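Local coordinates for poly-beta-1,6-N-acetyl-D-glucosamine export protein (Escherichia coli, PDB 4Y25) that exports the apparently partially N-deacetylated biofilm polysaccharide poly-beta-1,6-N-acetyl-D-glucosamine across the outer membrane through a C-terminal beta-barrel domain, the part in this chain, at residues 147-152 with 173-178; 117-122 with 131-136; 42-47 with 72-77. One frame throughout, in Å; residues are numbered along the deposited sequence.

Contact 1. Residues 147-152 with 173-178; sequences ERRKYG and GQERIW
The carbonyl oxygen of Lys-150 is met twice by the strand at 173-178. Its main partner is the amide of Gln-174, whose N lies 2.6 Å from Lys-150 O, and the CA-H of Gly-173 adds a softer contact with CA 3.3 Å from that same oxygen. The return bond of this antiparallel pair, from Lys-150 N to Gln-174 O, is weak. Just before strand 149-160 begins, Arg-176 N donates to Arg-148 O over 3.2 Å in a nearly straight bond. These bonds join two neighbouring barrel strands of one beta hairpin.

Arg-149, Tyr-151 and Glu-175 share one face of the sheet. Arg-149 and Glu-175 run side by side, pointing the same way. CG of Arg-149 is anti to the backbone N (chi1 -157°), and the chain then stays extended as far as NE. Glu-175 OE1 comes within 2.7 Å of Arg-149 NH2 but lies over one face of the guanidinium, so the salt bridge rests on charge rather than on a directed N-H. Glycine suits position 173, because with no side chain it lets the Tyr-151 ring lie beside the strand, CD1 being 4.0 Å from Gly-173 CA.

Arg-148 and Arg-176 touch through their aliphatic parts, Arg-148 CD resting 3.5 Å from Arg-176 CG. Their like charges are also near. Arg-148 NH1 donates to Glu-147 O over 3.0 Å and forms a long ion pair with Glu-147 OE2, 3.8 Å from NH1, while Arg-176 pairs with Asp-186 of strand 183-195. Gln-174 NE2 is bonded to Asp-186 as well, and Lys-150 makes a cation-pi contact with Tyr-144. Repulsion among the basic groups is thus probably offset by Asp-186 at Arg-176 and Glu-175 at Arg-149, and more weakly by Glu-147 at Arg-148.

Contact 2. Residues 117-122 with 131-136; sequences ERLSHR and GVTGNS
Peptide groups are the flat units that meet between Glu-117 and Ser-136 and between Ser-120 and Gly-134. Ser-136 N lies in the plane of the Glu-117 carbonyl, 3.1 Å from Glu-117 O. Ser-120 N is instead tilted out of the plane of the Gly-134 carbonyl, 2.8 Å from Gly-134 O. The weak return bond, Glu-117 N to Ser-136 O, completes the antiparallel pair where strand 110-118 ends and strand 134-144 begins.

Serine suits both 120 and 136, since each short hydroxyl stays close to the backbone. OG of Ser-120 is anti to its own N (chi1 -178°) and lies 2.8 Å from Ser-136 OG in a hydrogen bond that either hydroxyl could donate. Ser-120 OG also accepts from Arg-122 N at 3.0 Å, forming an ST turn just after the strand. Glu-117 lies on the same buried face, its CG 3.7 Å from Ser-136 OG, and its side chain reaches Arg-99 on strand 94-105.

Leu-119 supplies the apolar part by placing CD2 3.6 Å from Thr-133 CG2. The methyl branch of threonine serves that contact, while Thr-133 N bonds Ser-161 OG. The two buried hydroxyls of Ser-120 and Ser-136 give each other a polar partner. Ser-120 OG also takes the Arg-122 amide, so one side chain ties the turn to strand 134-144 and carries the link between the two segments past the last strand pair.

Contact 3. Residues 42-47 with 72-77; sequences KDNWRG and VEWRSR
Arg-46 runs alongside Glu-73, pointing the same way, and nearly every atom of its side chain faces one oxygen. CB already lies 4.0 Å from Glu-73 OE1, and CG and CD keep a similar distance. A bend at chi3 (-57°) then places NE, which donates to Glu-73 OE1 at 3.0 Å. CZ carries the grip onward to NH2, 3.3 Å from Glu-73 OE1. The guanidinium presents its NE/NH2 side to OE1, both nitrogens coming from the syn side and the same face of the carboxylate, while the oxygen itself lies close to the guanidinium plane. Glu-73 OE2 accepts from Trp-80 NE1, so both oxygens of this buried acid are bound.

The backbones that carry the salt bridge form an antiparallel hydrogen-bonded pair: Arg-46 N donates to Glu-73 O at 2.8 Å, and Glu-73 N donates to Arg-46 O. This is the open end of the hairpin of strands 45-55 and 64-76 in an outer-membrane barrel. One face carries the charged pair and probably looks into the lumen; the other holds Trp-45, Trp-74 and Val-72 on the surface, consistent with aromatic residues near a membrane boundary.

There the CD1 edge of Trp-74 lies over a face of Trp-45 in a T-shaped stack, five-membered-ring centroids 4.5 Å apart and planes at 72°. Val-72 touches the rim of Trp-45, its CG1 3.5 Å from CE3 of the indole. Asn-44 uses its aliphatic CB for a CH-pi contact, 3.8 Å from the centroid of the Trp-74 five-membered ring.

From the N terminus, contact 3 comes first, closing the hairpin of strands 45-55 and 64-76 at its open end. Contact 2 follows, closing the loop between strands 110-118 and 134-144 at its base. Contact 1 then joins strands 149-160 and 165-179, again at the open end of a hairpin. The three lie in series, so none nests within or crosses another. All belong to one closed antiparallel sheet of 16 strands, with centres 26 to 33 Å apart. Contacts 1 and 2 reach neighbouring strands, 149-160 and 134-144, yet sit on opposite sides of the chain's centre. Strand direction suggests that contacts 1 and 3 lie toward the periplasm and contact 2 toward the cell exterior.

Contact 1. Residues 147-152 with 173-178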
loop_
_atom_site.group_PDB
_atom_site.type_symbol
_atom_site.label_atom_id
_atom_site.label_comp_id
_atom_site.label_asym_id
_atom_site.label_seq_id
_atom_site.Cartn_x
_atom_site.Cartn_y
_atom_site.Cartn_z
ATOM N N GLU A 147 17.510 -17.032 -4.508
ATOM C CA GLU A 147 17.841 -15.616 -4.431
ATOM C C GLU A 147 17.056 -14.940 -5.548
ATOM O O GLU A 147 17.090 -13.724 -5.723
ATOM C CB GLU A 147 19.350 -15.363 -4.568
ATOM C CG GLU A 147 19.750 -13.900 -4.352
ATOM C CD GLU A 147 21.242 -13.645 -4.475
ATOM O OE1 GLU A 147 22.000 -14.602 -4.737
ATOM O OE2 GLU A 147 21.653 -12.476 -4.320
ATOM N N ARG A 148 16.331 -15.755 -6.305
ATOM C CA ARG A 148 15.563 -15.263 -7.438
ATOM C C ARG A 148 14.123 -15.705 -7.300
ATOM O O ARG A 148 13.449 -15.987 -8.291
ATOM C CB ARG A 148 16.155 -15.771 -8.748
ATOM C CG ARG A 148 17.578 -15.308 -8.975
ATOM C CD ARG A 148 17.617 -13.817 -9.261
ATOM N NE ARG A 148 18.965 -13.348 -9.563
ATOM C CZ ARG A 148 19.799 -12.834 -8.665
ATOM N NH1 ARG A 148 19.422 -12.709 -7.400
ATOM N NH2 ARG A 148 21.009 -12.434 -9.035
ATOM N N ARG A 149 13.655 -15.772 -6.057
ATOM C CA ARG A 149 12.357 -16.385 -5.792
ATOM C C ARG A 149 11.719 -16.218 -4.440
ATOM O O ARG A 149 12.255 -16.621 -3.411
ATOM C CB ARG A 149 12.413 -17.864 -6.015
ATOM C CG ARG A 149 11.039 -18.294 -6.278
ATOM C CD ARG A 149 11.046 -19.472 -7.046
ATOM N NE ARG A 149 9.756 -19.593 -7.657
ATOM C CZ ARG A 149 9.602 -20.325 -8.729
ATOM N NH1 ARG A 149 10.677 -20.948 -9.180
ATOM N NH2 ARG A 149 8.420 -20.437 -9.318
ATOM N N LYS A 150 10.513 -15.672 -4.466
ATOM C CA LYS A 150 9.965 -15.036 -3.291
ATOM C C LYS A 150 8.423 -15.138 -3.226
ATOM O O LYS A 150 7.730 -14.843 -4.198
ATOM C CB LYS A 150 10.482 -13.591 -3.295
ATOM C CG LYS A 150 12.034 -13.525 -3.331
ATOM C CD LYS A 150 12.661 -12.229 -3.771
ATOM C CE LYS A 150 13.722 -11.769 -2.797
ATOM N NZ LYS A 150 14.857 -12.749 -2.820
ATOM N N TYR A 151 7.894 -15.622 -2.101
ATOM C CA TYR A 151 6.445 -15.833 -1.950
ATOM C C TYR A 151 5.919 -15.154 -0.693
ATOM O O TYR A 151 6.581 -15.151 0.343
ATOM C CB TYR A 151 6.094 -17.330 -1.920
ATOM C CG TYR A 151 6.468 -18.053 -3.190
ATOM C CD1 TYR A 151 5.656 -17.990 -4.318
ATOM C CD2 TYR A 151 7.648 -18.775 -3.269
ATOM C CE1 TYR A 151 6.010 -18.639 -5.486
ATOM C CE2 TYR A 151 8.009 -19.426 -4.430
ATOM C CZ TYR A 151 7.187 -19.355 -5.534
ATOM O OH TYR A 151 7.547 -20.005 -6.688
ATOM N N GLY A 152 4.729 -14.572 -0.792
ATOM C CA GLY A 152 4.184 -13.790 0.302
ATOM C C GLY A 152 2.740 -14.100 0.634
ATOM O O GLY A 152 1.839 -13.867 -0.169
ATOM N N GLY A 173 3.607 -13.701 -5.304
ATOM C CA GLY A 173 4.854 -14.346 -5.659
ATOM C C GLY A 173 5.737 -13.378 -6.422
ATOM O O GLY A 173 5.245 -12.445 -7.056
ATOM N N GLN A 174 7.044 -13.590 -6.352
ATOM C CA GLN A 174 7.987 -12.763 -7.090
ATOM C C GLN A 174 9.093 -13.636 -7.663
ATOM O O GLN A 174 10.025 -14.019 -6.957
ATOM C CB GLN A 174 8.571 -11.665 -6.196
ATOM C CG GLN A 174 9.507 -10.705 -6.922
ATOM C CD GLN A 174 9.776 -9.438 -6.131
ATOM O OE1 GLN A 174 9.308 -9.284 -5.003
ATOM N NE2 GLN A 174 10.524 -8.516 -6.727
ATOM N N GLU A 175 8.977 -13.957 -8.947
ATOM C CA GLU A 175 9.966 -14.789 -9.613
ATOM C C GLU A 175 10.771 -13.987 -10.630
ATOM O O GLU A 175 10.207 -13.357 -11.526
ATOM C CB GLU A 175 9.291 -15.977 -10.293
ATOM C CG GLU A 175 10.243 -16.872 -11.063
ATOM C CD GLU A 175 9.565 -18.127 -11.557
ATOM O OE1 GLU A 175 8.417 -18.374 -11.134
ATOM O OE2 GLU A 175 10.172 -18.860 -12.366
ATOM N N ARG A 176 12.092 -14.023 -10.479
ATOM C CA ARG A 176 12.998 -13.292 -11.358
ATOM C C ARG A 176 13.226 -14.065 -12.654
ATOM O O ARG A 176 13.798 -15.153 -12.648
ATOM C CB ARG A 176 14.326 -13.028 -10.641
ATOM C CG ARG A 176 15.367 -12.281 -11.462
ATOM C CD ARG A 176 14.974 -10.835 -11.712
ATOM N NE ARG A 176 14.663 -10.108 -10.481
ATOM C CZ ARG A 176 15.539 -9.384 -9.790
ATOM N NH1 ARG A 176 16.801 -9.289 -10.195
ATOM N NH2 ARG A 176 15.152 -8.756 -8.687
ATOM N N ILE A 177 12.770 -13.491 -13.763
ATOM C CA ILE A 177 12.813 -14.160 -15.061
ATOM C C ILE A 177 14.102 -13.837 -15.805
ATOM O O ILE A 177 14.644 -14.671 -16.531
ATOM C CB ILE A 177 11.600 -13.753 -15.936
ATOM C CG1 ILE A 177 10.297 -14.043 -15.194
ATOM C CG2 ILE A 177 11.620 -14.463 -17.284
ATOM C CD1 ILE A 177 10.201 -15.463 -14.677
ATOM N N TRP A 178 14.593 -12.622 -15.605
ATOM C CA TRP A 178 15.748 -12.129 -16.341
ATOM C C TRP A 178 16.424 -11.012 -15.562
ATOM O O TRP A 178 15.774 -10.038 -15.190
ATOM C CB TRP A 178 15.315 -11.639 -17.722
ATOM C CG TRP A 178 16.400 -11.004 -18.525
ATOM C CD1 TRP A 178 16.808 -9.701 -18.471
ATOM C CD2 TRP A 178 17.203 -11.636 -19.528
ATOM N NE1 TRP A 178 17.824 -9.487 -19.371
ATOM C CE2 TRP A 178 18.086 -10.658 -20.032
ATOM C CE3 TRP A 178 17.269 -12.934 -20.043
ATOM C CZ2 TRP A 178 19.021 -10.937 -21.026
ATOM C CZ3 TRP A 178 18.197 -13.210 -21.029
ATOM C CH2 TRP A 178 19.061 -12.215 -21.511
#

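Contact 2. Residues 117-122 with 131-136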
loop_
_atom_site.group_PDB
_atom_site.type_symbol
_atom_site.label_atom_id
_atom_site.label_comp_id
_atom_site.label_asym_id
_atom_site.label_seq_id
_atom_site.Cartn_x
_atom_site.Cartn_y
_atom_site.Cartn_z
ATOM N N GLU A 117 -4.409 -1.700 13.836
ATOM C CA GLU A 117 -4.783 -0.327 13.519
ATOM C C GLU A 117 -6.153 0.094 14.053
ATOM O O GLU A 117 -7.117 -0.673 14.042
ATOM C CB GLU A 117 -4.744 -0.094 11.996
ATOM C CG GLU A 117 -3.826 -1.031 11.214
ATOM C CD GLU A 117 -3.371 -0.451 9.885
ATOM O OE1 GLU A 117 -3.955 0.559 9.437
ATOM O OE2 GLU A 117 -2.421 -1.003 9.292
ATOM N N ARG A 118 -6.198 1.328 14.545
ATOM C CA ARG A 118 -7.432 2.080 14.728
ATOM C C ARG A 118 -7.103 3.527 14.351
ATOM O O ARG A 118 -6.046 4.022 14.716
ATOM C CB ARG A 118 -7.960 1.969 16.169
ATOM C CG ARG A 118 -7.264 2.877 17.182
ATOM C CD ARG A 118 -8.059 3.075 18.467
ATOM N NE ARG A 118 -7.178 3.347 19.602
ATOM C CZ ARG A 118 -7.591 3.785 20.787
ATOM N NH1 ARG A 118 -8.880 4.010 21.003
ATOM N NH2 ARG A 118 -6.713 4.004 21.757
ATOM N N LEU A 119 -7.918 4.171 13.521
ATOM C CA LEU A 119 -8.884 3.501 12.669
ATOM C C LEU A 119 -8.122 2.891 11.498
ATOM O O LEU A 119 -7.015 3.328 11.180
ATOM C CB LEU A 119 -9.951 4.477 12.165
ATOM C CG LEU A 119 -10.583 5.474 13.139
ATOM C CD1 LEU A 119 -9.751 6.747 13.250
ATOM C CD2 LEU A 119 -11.994 5.809 12.696
ATOM N N SER A 120 -8.707 1.890 10.854
ATOM C CA SER A 120 -8.014 1.182 9.788
ATOM C C SER A 120 -8.220 1.840 8.430
ATOM O O SER A 120 -9.289 2.377 8.146
ATOM C CB SER A 120 -8.477 -0.273 9.729
ATOM O OG SER A 120 -7.770 -0.988 8.733
ATOM N N HIS A 121 -7.184 1.793 7.597
ATOM C CA HIS A 121 -7.275 2.280 6.227
ATOM C C HIS A 121 -7.883 1.203 5.338
ATOM O O HIS A 121 -8.244 1.460 4.188
ATOM C CB HIS A 121 -5.901 2.689 5.698
ATOM C CG HIS A 121 -5.175 3.653 6.583
ATOM N ND1 HIS A 121 -5.618 4.941 6.804
ATOM C CD2 HIS A 121 -4.033 3.521 7.296
ATOM C CE1 HIS A 121 -4.781 5.556 7.619
ATOM N NE2 HIS A 121 -3.810 4.718 7.933
ATOM N N ARG A 122 -7.992 -0.004 5.883
ATOM C CA ARG A 122 -8.600 -1.121 5.170
ATOM C C ARG A 122 -10.107 -0.911 5.043
ATOM O O ARG A 122 -10.788 -1.622 4.305
ATOM C CB ARG A 122 -8.289 -2.444 5.875
ATOM C CG ARG A 122 -6.909 -2.997 5.542
ATOM C CD ARG A 122 -6.990 -4.444 5.095
ATOM N NE ARG A 122 -5.819 -4.864 4.330
ATOM C CZ ARG A 122 -5.674 -4.669 3.021
ATOM N NH1 ARG A 122 -6.625 -4.053 2.331
ATOM N NH2 ARG A 122 -4.577 -5.087 2.403
ATOM N N GLY A 131 -20.299 7.854 8.838
ATOM C CA GLY A 131 -19.483 7.662 10.023
ATOM C C GLY A 131 -19.093 6.225 10.316
ATOM O O GLY A 131 -19.154 5.798 11.468
ATOM N N VAL A 132 -18.686 5.477 9.294
ATOM C CA VAL A 132 -18.290 4.088 9.504
ATOM C C VAL A 132 -16.855 3.981 10.016
ATOM O O VAL A 132 -15.893 4.298 9.313
ATOM C CB VAL A 132 -18.436 3.247 8.223
ATOM C CG1 VAL A 132 -17.779 1.887 8.405
ATOM C CG2 VAL A 132 -19.906 3.073 7.878
ATOM N N THR A 133 -16.738 3.527 11.259
ATOM C CA THR A 133 -15.460 3.363 11.936
ATOM C C THR A 133 -14.978 1.920 11.788
ATOM O O THR A 133 -15.791 0.997 11.742
ATOM C CB THR A 133 -15.585 3.742 13.431
ATOM O OG1 THR A 133 -15.971 5.118 13.546
ATOM C CG2 THR A 133 -14.279 3.523 14.180
ATOM N N GLY A 134 -13.665 1.724 11.701
ATOM C CA GLY A 134 -13.113 0.388 11.576
ATOM C C GLY A 134 -11.799 0.161 12.300
ATOM O O GLY A 134 -10.915 1.015 12.293
ATOM N N ASN A 135 -11.679 -1.002 12.933
ATOM C CA ASN A 135 -10.424 -1.440 13.540
ATOM C C ASN A 135 -10.017 -2.789 12.955
ATOM O O ASN A 135 -10.875 -3.619 12.656
ATOM C CB ASN A 135 -10.553 -1.530 15.062
ATOM C CG ASN A 135 -11.017 -0.229 15.688
ATOM O OD1 ASN A 135 -10.779 0.854 15.151
ATOM N ND2 ASN A 135 -11.679 -0.328 16.835
ATOM N N SER A 136 -8.718 -3.016 12.789
ATOM C CA SER A 136 -8.270 -4.197 12.060
ATOM C C SER A 136 -7.040 -4.876 12.651
ATOM O O SER A 136 -6.408 -4.367 13.578
ATOM C CB SER A 136 -7.975 -3.827 10.603
ATOM O OG SER A 136 -6.857 -2.956 10.519
#

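Contact 3. Residues 42-47 with 72-77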
loop_
_atom_site.group_PDB
_atom_site.type_symbol
_atom_site.label_atom_id
_atom_site.label_comp_id
_atom_site.label_asym_id
_atom_site.label_seq_id
_atom_site.Cartn_x
_atom_site.Cartn_y
_atom_site.Cartn_z
ATOM N N LYS A 42 18.795 7.579 19.577
ATOM C CA LYS A 42 19.993 6.795 19.818
ATOM C C LYS A 42 20.027 5.757 18.702
ATOM O O LYS A 42 19.266 5.870 17.741
ATOM C CB LYS A 42 20.017 6.170 21.216
ATOM C CG LYS A 42 18.893 5.216 21.557
ATOM C CD LYS A 42 18.942 4.911 23.050
ATOM C CE LYS A 42 18.187 3.642 23.406
ATOM N NZ LYS A 42 18.281 3.326 24.860
ATOM N N ASP A 43 20.893 4.759 18.815
ATOM C CA ASP A 43 21.201 3.889 17.678
ATOM C C ASP A 43 20.002 3.162 17.060
ATOM O O ASP A 43 20.019 2.842 15.871
ATOM C CB ASP A 43 22.258 2.864 18.090
ATOM C CG ASP A 43 23.591 3.507 18.411
ATOM O OD1 ASP A 43 24.184 4.130 17.506
ATOM O OD2 ASP A 43 24.044 3.395 19.568
ATOM N N ASN A 44 18.960 2.912 17.848
ATOM C CA ASN A 44 17.813 2.159 17.345
ATOM C C ASN A 44 16.501 2.940 17.345
ATOM O O ASN A 44 15.570 2.596 16.618
ATOM C CB ASN A 44 17.633 0.876 18.159
ATOM C CG ASN A 44 18.831 -0.045 18.067
ATOM O OD1 ASN A 44 19.597 0.007 17.104
ATOM N ND2 ASN A 44 19.000 -0.899 19.070
ATOM N N TRP A 45 16.429 3.988 18.156
ATOM C CA TRP A 45 15.178 4.717 18.339
ATOM C C TRP A 45 15.037 5.924 17.419
ATOM O O TRP A 45 15.963 6.722 17.270
ATOM C CB TRP A 45 15.042 5.168 19.791
ATOM C CG TRP A 45 14.755 4.044 20.729
ATOM C CD1 TRP A 45 15.664 3.222 21.323
ATOM C CD2 TRP A 45 13.467 3.612 21.179
ATOM N NE1 TRP A 45 15.023 2.305 22.120
ATOM C CE2 TRP A 45 13.673 2.524 22.049
ATOM C CE3 TRP A 45 12.161 4.042 20.933
ATOM C CZ2 TRP A 45 12.620 1.857 22.672
ATOM C CZ3 TRP A 45 11.116 3.380 21.552
ATOM C CH2 TRP A 45 11.352 2.300 22.412
ATOM N N ARG A 46 13.864 6.045 16.805
ATOM C CA ARG A 46 13.513 7.230 16.033
ATOM C C ARG A 46 12.081 7.652 16.341
ATOM O O ARG A 46 11.194 6.814 16.490
ATOM C CB ARG A 46 13.678 6.982 14.530
ATOM C CG ARG A 46 15.106 6.691 14.094
ATOM C CD ARG A 46 15.299 6.927 12.604
ATOM N NE ARG A 46 14.386 6.131 11.789
ATOM C CZ ARG A 46 14.231 6.284 10.477
ATOM N NH1 ARG A 46 14.929 7.205 9.827
ATOM N NH2 ARG A 46 13.377 5.516 9.814
ATOM N N GLY A 47 11.865 8.957 16.450
ATOM C CA GLY A 47 10.530 9.494 16.624
ATOM C C GLY A 47 10.093 10.175 15.343
ATOM O O GLY A 47 10.912 10.755 14.631
ATOM N N VAL A 72 6.664 6.419 17.503
ATOM C CA VAL A 72 8.066 6.072 17.677
ATOM C C VAL A 72 8.402 4.813 16.881
ATOM O O VAL A 72 7.532 3.984 16.625
ATOM C CB VAL A 72 8.415 5.850 19.161
ATOM C CG1 VAL A 72 9.877 6.167 19.408
ATOM C CG2 VAL A 72 7.532 6.711 20.052
ATOM N N GLU A 73 9.664 4.681 16.484
ATOM C CA GLU A 73 10.119 3.501 15.756
ATOM C C GLU A 73 11.381 2.925 16.380
ATOM O O GLU A 73 12.352 3.645 16.610
ATOM C CB GLU A 73 10.385 3.834 14.286
ATOM C CG GLU A 73 10.895 2.646 13.477
ATOM C CD GLU A 73 11.697 3.058 12.256
ATOM O OE1 GLU A 73 12.770 3.673 12.430
ATOM O OE2 GLU A 73 11.260 2.761 11.125
ATOM N N TRP A 74 11.365 1.625 16.653
ATOM C CA TRP A 74 12.565 0.931 17.105
ATOM C C TRP A 74 13.056 0.021 15.988
ATOM O O TRP A 74 12.254 -0.569 15.266
ATOM C CB TRP A 74 12.298 0.130 18.380
ATOM C CG TRP A 74 13.544 -0.432 18.995
ATOM C CD1 TRP A 74 14.364 0.185 19.893
ATOM C CD2 TRP A 74 14.116 -1.723 18.751
ATOM N NE1 TRP A 74 15.409 -0.640 20.228
ATOM C CE2 TRP A 74 15.280 -1.819 19.541
ATOM C CE3 TRP A 74 13.756 -2.808 17.946
ATOM C CZ2 TRP A 74 16.087 -2.956 19.548
ATOM C CZ3 TRP A 74 14.557 -3.936 17.954
ATOM C CH2 TRP A 74 15.710 -4.001 18.751
ATOM N N ARG A 75 14.373 -0.095 15.851
ATOM C CA ARG A 75 14.953 -0.758 14.689
ATOM C C ARG A 75 16.327 -1.362 14.989
ATOM O O ARG A 75 17.315 -0.653 15.178
ATOM C CB ARG A 75 15.017 0.248 13.518
ATOM C CG ARG A 75 15.938 -0.033 12.295
ATOM C CD ARG A 75 16.173 -1.495 11.916
ATOM N NE ARG A 75 17.252 -1.629 10.936
ATOM C CZ ARG A 75 18.546 -1.521 11.229
ATOM N NH1 ARG A 75 18.930 -1.249 12.469
ATOM N NH2 ARG A 75 19.458 -1.660 10.276
ATOM N N SER A 76 16.354 -2.689 15.043
ATOM C CA SER A 76 17.564 -3.472 14.829
ATOM C C SER A 76 17.297 -4.320 13.597
ATOM O O SER A 76 16.165 -4.369 13.125
ATOM C CB SER A 76 17.897 -4.353 16.034
ATOM O OG SER A 76 18.812 -5.376 15.680
ATOM N N ARG A 77 18.306 -4.985 13.055
ATOM C CA ARG A 77 18.005 -5.952 12.013
ATOM C C ARG A 77 17.441 -7.181 12.712
ATOM O O ARG A 77 17.561 -7.304 13.934
ATOM C CB ARG A 77 19.231 -6.286 11.166
ATOM C CG ARG A 77 19.149 -5.731 9.743
ATOM C CD ARG A 77 17.784 -5.993 9.105
ATOM N NE ARG A 77 17.710 -7.314 8.486
ATOM C CZ ARG A 77 18.137 -7.588 7.256
ATOM N NH1 ARG A 77 18.667 -6.633 6.505
ATOM N NH2 ARG A 77 18.032 -8.820 6.776
#